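PDB 2RCY: pyrroline carboxylate reductase from Plasmodium falciparum, which binds NADP and probably catalyses the reduction of pyrroline-5-carboxylate to proline, the last step of proline synthesis. Local coordinates for residues S17-A20 against H21-N25; V232-Y235 against S236-K239; M159-A162 against T163-G167. All blocks are in the same frame, centred on the assembly; numbering follows the deposited sequence.

Contact 1. Residues S17-A20 against H21-N25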
ATOM      1  N   SER A  17      -9.714  34.312 -23.129  1.00 46.60           N
ATOM      2  CA  SER A  17      -9.034  34.554 -24.403  1.00 46.65           C
ATOM      3  C   SER A  17      -9.214  33.403 -25.392  1.00 46.70           C
ATOM      4  O   SER A  17      -9.368  33.634 -26.592  1.00 46.71           O
ATOM      5  CB  SER A  17      -7.545  34.827 -24.180  1.00 46.63           C
ATOM      6  OG  SER A  17      -6.904  33.706 -23.600  1.00 46.64           O
ATOM      7  N   ALA A  18      -9.192  32.171 -24.884  1.00 46.76           N
ATOM      8  CA  ALA A  18      -9.395  30.980 -25.711  1.00 46.84           C
ATOM      9  C   ALA A  18     -10.791  30.958 -26.332  1.00 46.93           C
ATOM     10  O   ALA A  18     -10.955  30.583 -27.494  1.00 46.89           O
ATOM     11  CB  ALA A  18      -9.150  29.716 -24.901  1.00 46.76           C
ATOM     12  N   LEU A  19     -11.789  31.368 -25.550  1.00 47.09           N
ATOM     13  CA  LEU A  19     -13.167  31.447 -26.025  1.00 47.22           C
ATOM     14  C   LEU A  19     -13.363  32.637 -26.959  1.00 47.35           C
ATOM     15  O   LEU A  19     -14.040  32.522 -27.979  1.00 47.30           O
ATOM     16  CB  LEU A  19     -14.146  31.519 -24.845  1.00 47.19           C
ATOM     17  CG  LEU A  19     -15.644  31.366 -25.137  1.00 47.16           C
ATOM     18  CD1 LEU A  19     -15.974  29.971 -25.665  1.00 47.06           C
ATOM     19  CD2 LEU A  19     -16.463  31.673 -23.891  1.00 47.16           C
ATOM     20  N   ALA A  20     -12.762  33.770 -26.602  1.00 47.56           N
ATOM     21  CA  ALA A  20     -12.871  34.996 -27.388  1.00 47.81           C
ATOM     22  C   ALA A  20     -12.275  34.833 -28.783  1.00 48.01           C
ATOM     23  O   ALA A  20     -12.911  35.187 -29.778  1.00 47.99           O
ATOM     24  CB  ALA A  20     -12.212  36.157 -26.654  1.00 47.74           C
ATOM     25  N   HIS A  21     -11.063  34.283 -28.848  1.00 48.29           N
ATOM     26  CA  HIS A  21     -10.375  34.061 -30.120  1.00 48.58           C
ATOM     27  C   HIS A  21     -10.962  32.885 -30.902  1.00 48.74           C
ATOM     28  O   HIS A  21     -10.827  32.818 -32.125  1.00 48.80           O
ATOM     29  CB  HIS A  21      -8.870  33.867 -29.903  1.00 48.61           C
ATOM     30  CG  HIS A  21      -8.199  35.025 -29.231  1.00 48.81           C
ATOM     31  ND1 HIS A  21      -7.404  34.878 -28.114  1.00 48.92           N
ATOM     32  CD2 HIS A  21      -8.212  36.350 -29.510  1.00 48.97           C
ATOM     33  CE1 HIS A  21      -6.951  36.061 -27.739  1.00 48.99           C
ATOM     34  NE2 HIS A  21      -7.428  36.972 -28.570  1.00 49.02           N
ATOM     35  N   GLY A  22     -11.612  31.968 -30.189  1.00 48.92           N
ATOM     36  CA  GLY A  22     -12.304  30.843 -30.811  1.00 49.20           C
ATOM     37  C   GLY A  22     -13.501  31.288 -31.633  1.00 49.42           C
ATOM     38  O   GLY A  22     -13.747  30.758 -32.719  1.00 49.42           O
ATOM     39  N   ILE A  23     -14.239  32.264 -31.107  1.00 49.63           N
ATOM     40  CA  ILE A  23     -15.395  32.842 -31.792  1.00 49.86           C
ATOM     41  C   ILE A  23     -14.939  33.838 -32.864  1.00 50.05           C
ATOM     42  O   ILE A  23     -15.556  33.939 -33.930  1.00 50.04           O
ATOM     43  CB  ILE A  23     -16.376  33.518 -30.791  1.00 49.82           C
ATOM     44  CG1 ILE A  23     -16.805  32.521 -29.709  1.00 49.80           C
ATOM     45  CG2 ILE A  23     -17.615  34.053 -31.510  1.00 49.88           C
ATOM     46  CD1 ILE A  23     -17.327  33.160 -28.432  1.00 49.77           C
ATOM     47  N   ALA A  24     -13.852  34.554 -32.576  1.00 50.32           N
ATOM     48  CA  ALA A  24     -13.275  35.531 -33.504  1.00 50.61           C
ATOM     49  C   ALA A  24     -12.807  34.891 -34.813  1.00 50.84           C
ATOM     50  O   ALA A  24     -13.016  35.452 -35.892  1.00 50.89           O
ATOM     51  CB  ALA A  24     -12.129  36.286 -32.840  1.00 50.56           C
ATOM     52  N   ASN A  25     -12.182  33.720 -34.706  1.00 51.10           N
ATOM     53  CA  ASN A  25     -11.699  32.980 -35.871  1.00 51.36           C
ATOM     54  C   ASN A  25     -12.817  32.260 -36.624  1.00 51.52           C
ATOM     55  O   ASN A  25     -12.671  31.937 -37.807  1.00 51.58           O
ATOM     56  CB  ASN A  25     -10.606  31.985 -35.463  1.00 51.38           C
ATOM     57  CG  ASN A  25      -9.335  32.670 -34.981  1.00 51.53           C
ATOM     58  OD1 ASN A  25      -9.148  33.874 -35.167  1.00 51.78           O
ATOM     59  ND2 ASN A  25      -8.451  31.899 -34.357  1.00 51.55           N
TER

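Contact 2. Residues V232-Y235 against S236-K239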
ATOM      1  N   VAL A 232       0.287  -7.594 -21.838  1.00 24.72           N
ATOM      2  CA  VAL A 232       1.212  -7.277 -20.750  1.00 24.61           C
ATOM      3  C   VAL A 232       1.090  -5.810 -20.310  1.00 24.56           C
ATOM      4  O   VAL A 232       1.119  -5.510 -19.114  1.00 24.53           O
ATOM      5  CB  VAL A 232       2.674  -7.643 -21.135  1.00 24.55           C
ATOM      6  CG1 VAL A 232       3.674  -7.088 -20.131  1.00 24.49           C
ATOM      7  CG2 VAL A 232       2.824  -9.152 -21.245  1.00 24.46           C
ATOM      8  N   GLY A 233       0.938  -4.910 -21.280  1.00 24.55           N
ATOM      9  CA  GLY A 233       0.737  -3.487 -21.008  1.00 24.49           C
ATOM     10  C   GLY A 233      -0.580  -3.181 -20.313  1.00 24.50           C
ATOM     11  O   GLY A 233      -0.641  -2.303 -19.449  1.00 24.51           O
ATOM     12  N   LEU A 234      -1.631  -3.903 -20.696  1.00 24.45           N
ATOM     13  CA  LEU A 234      -2.954  -3.754 -20.086  1.00 24.53           C
ATOM     14  C   LEU A 234      -3.015  -4.336 -18.677  1.00 24.55           C
ATOM     15  O   LEU A 234      -3.671  -3.778 -17.795  1.00 24.56           O
ATOM     16  CB  LEU A 234      -4.030  -4.387 -20.975  1.00 24.45           C
ATOM     17  CG  LEU A 234      -4.999  -3.468 -21.729  1.00 24.55           C
ATOM     18  CD1 LEU A 234      -4.339  -2.191 -22.244  1.00 24.63           C
ATOM     19  CD2 LEU A 234      -5.655  -4.226 -22.868  1.00 24.54           C
ATOM     20  N   TYR A 235      -2.332  -5.462 -18.486  1.00 24.59           N
ATOM     21  CA  TYR A 235      -2.182  -6.117 -17.188  1.00 24.62           C
ATOM     22  C   TYR A 235      -1.534  -5.173 -16.178  1.00 24.71           C
ATOM     23  O   TYR A 235      -1.905  -5.155 -15.002  1.00 24.79           O
ATOM     24  CB  TYR A 235      -1.323  -7.369 -17.373  1.00 24.65           C
ATOM     25  CG  TYR A 235      -1.165  -8.272 -16.172  1.00 24.58           C
ATOM     26  CD1 TYR A 235      -2.243  -8.994 -15.667  1.00 24.56           C
ATOM     27  CD2 TYR A 235       0.083  -8.446 -15.574  1.00 24.52           C
ATOM     28  CE1 TYR A 235      -2.092  -9.842 -14.577  1.00 24.68           C
ATOM     29  CE2 TYR A 235       0.247  -9.295 -14.485  1.00 24.39           C
ATOM     30  CZ  TYR A 235      -0.844  -9.988 -13.994  1.00 24.71           C
ATOM     31  OH  TYR A 235      -0.691 -10.827 -12.917  1.00 24.81           O
ATOM     32  N   SER A 236      -0.571  -4.387 -16.656  1.00 24.79           N
ATOM     33  CA  SER A 236       0.112  -3.386 -15.847  1.00 24.91           C
ATOM     34  C   SER A 236      -0.829  -2.255 -15.425  1.00 25.01           C
ATOM     35  O   SER A 236      -0.772  -1.792 -14.285  1.00 24.99           O
ATOM     36  CB  SER A 236       1.310  -2.824 -16.613  1.00 24.82           C
ATOM     37  OG  SER A 236       1.970  -1.816 -15.870  1.00 25.07           O
ATOM     38  N   LEU A 237      -1.685  -1.819 -16.350  1.00 25.14           N
ATOM     39  CA  LEU A 237      -2.675  -0.771 -16.078  1.00 25.22           C
ATOM     40  C   LEU A 237      -3.710  -1.220 -15.050  1.00 25.35           C
ATOM     41  O   LEU A 237      -4.180  -0.416 -14.243  1.00 25.38           O
ATOM     42  CB  LEU A 237      -3.383  -0.338 -17.367  1.00 25.15           C
ATOM     43  CG  LEU A 237      -2.637   0.520 -18.394  1.00 25.05           C
ATOM     44  CD1 LEU A 237      -3.507   0.726 -19.623  1.00 25.03           C
ATOM     45  CD2 LEU A 237      -2.205   1.867 -17.820  1.00 24.75           C
ATOM     46  N   GLU A 238      -4.062  -2.503 -15.092  1.00 25.49           N
ATOM     47  CA  GLU A 238      -4.992  -3.091 -14.133  1.00 25.72           C
ATOM     48  C   GLU A 238      -4.364  -3.205 -12.748  1.00 25.80           C
ATOM     49  O   GLU A 238      -5.025  -2.956 -11.738  1.00 25.92           O
ATOM     50  CB  GLU A 238      -5.466  -4.470 -14.608  1.00 25.69           C
ATOM     51  CG  GLU A 238      -6.269  -4.461 -15.902  1.00 26.05           C
ATOM     52  CD  GLU A 238      -7.527  -3.609 -15.830  1.00 26.59           C
ATOM     53  OE1 GLU A 238      -7.875  -2.993 -16.859  1.00 27.01           O
ATOM     54  OE2 GLU A 238      -8.173  -3.561 -14.759  1.00 26.72           O
ATOM     55  N   LYS A 239      -3.089  -3.585 -12.717  1.00 25.92           N
ATOM     56  CA  LYS A 239      -2.320  -3.700 -11.483  1.00 26.08           C
ATOM     57  C   LYS A 239      -2.307  -2.379 -10.721  1.00 26.02           C
ATOM     58  O   LYS A 239      -2.507  -2.351  -9.506  1.00 26.13           O
ATOM     59  CB  LYS A 239      -0.885  -4.135 -11.803  1.00 26.07           C
ATOM     60  CG  LYS A 239      -0.032  -4.487 -10.592  1.00 26.37           C
ATOM     61  CD  LYS A 239       1.374  -4.881 -11.018  1.00 26.49           C
ATOM     62  CE  LYS A 239       2.203  -5.382  -9.843  1.00 27.70           C
ATOM     63  NZ  LYS A 239       2.560  -4.300  -8.880  1.00 28.32           N
TER

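Contact 3. Residues M159-A162 against T163-G167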
HETATM    1  N   MSE A 159     -24.423  19.412 -14.549  1.00 32.57           N
HETATM    2  CA  MSE A 159     -23.381  20.369 -14.932  1.00 32.21           C
HETATM    3  C   MSE A 159     -22.046  20.127 -14.236  1.00 31.75           C
HETATM    4  O   MSE A 159     -20.988  20.410 -14.801  1.00 31.69           O
HETATM    5  CB  MSE A 159     -23.841  21.802 -14.664  1.00 32.42           C
HETATM    6  CG  MSE A 159     -24.839  22.357 -15.674  1.00 32.98           C
HETATM    7 SE   MSE A 159     -24.059  22.771 -17.420  0.80 35.28          SE
HETATM    8  CE  MSE A 159     -22.746  24.111 -16.902  1.00 33.71           C
ATOM      9  N   ASP A 160     -22.100  19.606 -13.014  1.00 31.26           N
ATOM     10  CA  ASP A 160     -20.903  19.393 -12.202  1.00 30.74           C
ATOM     11  C   ASP A 160     -20.035  18.246 -12.721  1.00 30.33           C
ATOM     12  O   ASP A 160     -18.814  18.383 -12.812  1.00 30.19           O
ATOM     13  CB  ASP A 160     -21.283  19.175 -10.735  1.00 30.75           C
ATOM     14  CG  ASP A 160     -22.111  20.320 -10.171  1.00 30.84           C
ATOM     15  OD1 ASP A 160     -21.579  21.444 -10.043  1.00 30.68           O
ATOM     16  OD2 ASP A 160     -23.296  20.091  -9.850  1.00 31.05           O
ATOM     17  N   ILE A 161     -20.672  17.125 -13.063  1.00 29.79           N
ATOM     18  CA  ILE A 161     -19.969  15.986 -13.663  1.00 29.32           C
ATOM     19  C   ILE A 161     -19.499  16.297 -15.093  1.00 29.06           C
ATOM     20  O   ILE A 161     -18.413  15.878 -15.502  1.00 28.96           O
ATOM     21  CB  ILE A 161     -20.802  14.655 -13.589  1.00 29.30           C
ATOM     22  CG1 ILE A 161     -20.072  13.490 -14.271  1.00 29.07           C
ATOM     23  CG2 ILE A 161     -22.200  14.829 -14.176  1.00 29.10           C
ATOM     24  CD1 ILE A 161     -18.788  13.075 -13.592  1.00 28.72           C
ATOM     25  N   ALA A 162     -20.314  17.046 -15.834  1.00 28.73           N
ATOM     26  CA  ALA A 162     -19.967  17.457 -17.193  1.00 28.41           C
ATOM     27  C   ALA A 162     -18.756  18.391 -17.210  1.00 28.15           C
ATOM     28  O   ALA A 162     -17.918  18.303 -18.104  1.00 28.11           O
ATOM     29  CB  ALA A 162     -21.156  18.106 -17.868  1.00 28.38           C
ATOM     30  N   THR A 163     -18.676  19.274 -16.215  1.00 27.87           N
ATOM     31  CA  THR A 163     -17.518  20.148 -16.014  1.00 27.58           C
ATOM     32  C   THR A 163     -16.259  19.315 -15.771  1.00 27.40           C
ATOM     33  O   THR A 163     -15.205  19.590 -16.342  1.00 27.30           O
ATOM     34  CB  THR A 163     -17.739  21.113 -14.821  1.00 27.61           C
ATOM     35  OG1 THR A 163     -18.952  21.852 -15.014  1.00 27.74           O
ATOM     36  CG2 THR A 163     -16.576  22.087 -14.671  1.00 27.44           C
ATOM     37  N   ALA A 164     -16.393  18.291 -14.931  1.00 27.28           N
ATOM     38  CA  ALA A 164     -15.293  17.392 -14.583  1.00 27.08           C
ATOM     39  C   ALA A 164     -14.744  16.620 -15.784  1.00 26.96           C
ATOM     40  O   ALA A 164     -13.554  16.313 -15.834  1.00 27.02           O
ATOM     41  CB  ALA A 164     -15.730  16.434 -13.490  1.00 27.04           C
ATOM     42  N   ILE A 165     -15.615  16.312 -16.741  1.00 26.83           N
ATOM     43  CA  ILE A 165     -15.236  15.577 -17.950  1.00 26.66           C
ATOM     44  C   ILE A 165     -14.870  16.518 -19.102  1.00 26.55           C
ATOM     45  O   ILE A 165     -13.780  16.423 -19.664  1.00 26.46           O
ATOM     46  CB  ILE A 165     -16.360  14.604 -18.400  1.00 26.63           C
ATOM     47  CG1 ILE A 165     -16.473  13.436 -17.419  1.00 26.65           C
ATOM     48  CG2 ILE A 165     -16.114  14.087 -19.825  1.00 26.67           C
ATOM     49  CD1 ILE A 165     -17.746  12.639 -17.560  1.00 26.89           C
ATOM     50  N   SER A 166     -15.788  17.418 -19.444  1.00 26.43           N
ATOM     51  CA  SER A 166     -15.624  18.287 -20.604  1.00 26.33           C
ATOM     52  C   SER A 166     -14.758  19.511 -20.306  1.00 26.24           C
ATOM     53  O   SER A 166     -13.860  19.836 -21.079  1.00 26.34           O
ATOM     54  CB  SER A 166     -16.991  18.700 -21.153  1.00 26.31           C
ATOM     55  OG  SER A 166     -16.866  19.667 -22.177  1.00 26.43           O
ATOM     56  N   GLY A 167     -15.031  20.181 -19.188  1.00 26.17           N
ATOM     57  CA  GLY A 167     -14.281  21.370 -18.792  1.00 26.02           C
ATOM     58  C   GLY A 167     -12.864  21.057 -18.349  1.00 25.98           C
ATOM     59  O   GLY A 167     -11.913  21.681 -18.819  1.00 25.93           O
TER

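Contact 1. Residues S17-A20 against H21-N25
S17 meets H21 one turn along helix 14-26, the helix that follows the first strand of the Rossmann fold in the beta-alpha-beta unit of strands 7-10 and 34-37. The backbone O of S17 accepts a hydrogen bond from H21 N at 2.9 Å, nearly straight at 166°. The imidazole folds back beside the same turn, its CG anti to the carbonyl carbon (chi1 -59°), and CE1 comes to 3.8 Å from CB of S17. ND1 also lies close to that carbonyl, but at an angle too poor for a hydrogen bond. The hydroxyl of S17 turns back instead to the carbonyl of G13 in the preceding turn. A18 O receives only a weak bond from G22 N. At L19 the backbone O accepts from I23 N at 3.1 Å, and the two side chains run alongside each other, with CG of L19 4.1 Å from CD1 of I23. Both rest on F9 of strand 7-10; F145 of helix 135-146 packs on L19 and I144 on I23. A20 O closes the next turn with A24 N at 3.0 Å; the methyl of A20 packs against F9, L12 and L46. The helix thus divides by chemistry: aliphatic groups seat it on strand 7-10 and against helix 135-146, whereas H21 NE2, hydrogen-bonded to T44 OG1, ties a polar flank to T44.

Contact 2. Residues V232-Y235 against S236-K239
L234 and L237 touch through their CD1 methyls, 4.0 Å apart, on a short alpha-helix, residues 229-239, in the dimerisation region of the reductase family. The two side chains cross obliquely. L237 is extended, its CG anti to the carbonyl carbon and chi2 at 176°, whereas chi1 of L234 (-108°) departs from a staggered value. Y172 of a second subunit packs on L234, and A249 of the same subunit on L237. In Y235, CG anti to the backbone N (chi1 -174°) sets the ring among two neighbouring copies of the protein: its OH is hydrogen-bonded to N248 ND2 of a third subunit, its ring meets that of Y244 there, and K186 of a fourth makes a cation-pi contact with it. E238 bends at chi2 after CG has passed 3.3 Å from L234 O, and its chain packs on L175 of the second subunit. K239 runs straight through its first three torsions and turns at the last, leaving only CB near the Y235 carbonyl. Beneath these groups the backbone keeps the i to i+4 pattern, with S236 N bonded to V232 O at 3.2 Å, E238 N to L234 O at 3.0 Å and K239 N to Y235 O at 3.0 Å, while L237 N reaches G233 O only weakly. The CB of S236 lies 3.5 Å from G233 O.

Contact 3. Residues M159-A162 against T163-G167
The carbonyl oxygen of M159, a selenomethionine here, is gripped twice by T163. The backbone N donates from 2.9 Å and OG1 from a short 2.5 Å, a value not to be pressed at this resolution, and the two donors reach the oxygen from opposite faces of the carbonyl plane. The hydroxyl can do so because OG1 stands anti to the carbonyl carbon and beside the backbone N (chi1 -55°), folded back over the preceding turn. This is the first turn of helix 159-167, packed between the strands of the nucleotide-binding domain and the long helix 242-260. M159 itself lies on W111, M113, I126 and C128 of strands 108-113 and 123-129, while A164 meets V250 and A253 of helix 242-260. D160 O accepts from A164 N, and its carboxylate OD1 is hydrogen-bonded to S257 OG. I161 and I165 form a matched pair on another flank, with CG1 of I161 4.1 Å from CD1 of I165; I161 packs on A183 and I165 on G184, both of a second subunit. The A162 carbonyl takes S166 N at 2.7 Å, and I165 N weakly at 3.3 Å besides its stronger bond to I161 O. The turn from T163 to G167 then widens to a pi type. S166 OG and S124 OG are hydrogen-bonded, and S166 O accepts from N115 ND2, which anchors the widened turn to the nucleotide-binding domain, with G167 about 5 Å from the bound NADP. Because M159 O takes both donors of T163, the threonine hydroxyl is satisfied within the buried helix itself, while D160 and S166 find their side-chain partners in S257 and S124.

Overall arrangement
The three contacts follow the chain from the Rossmann domain into the dimerisation region. Contact 1 closes first; its centre is 21 Å from that of contact 3, with nearest atoms about 10 Å apart, and both stand near one NADP: the side chain of S17 is about 7 Å from a bound cofactor and G167 about 5 Å. Contact 2 is at the far end, on the opposite side of the chain's centre from contact 1, with their centres 40 Å apart. Its L234 is about 10 Å from another bound NADP. Contacts 2 and 3, 28 Å apart between centres, both touch the second subunit, so both helices help form the interface with that subunit.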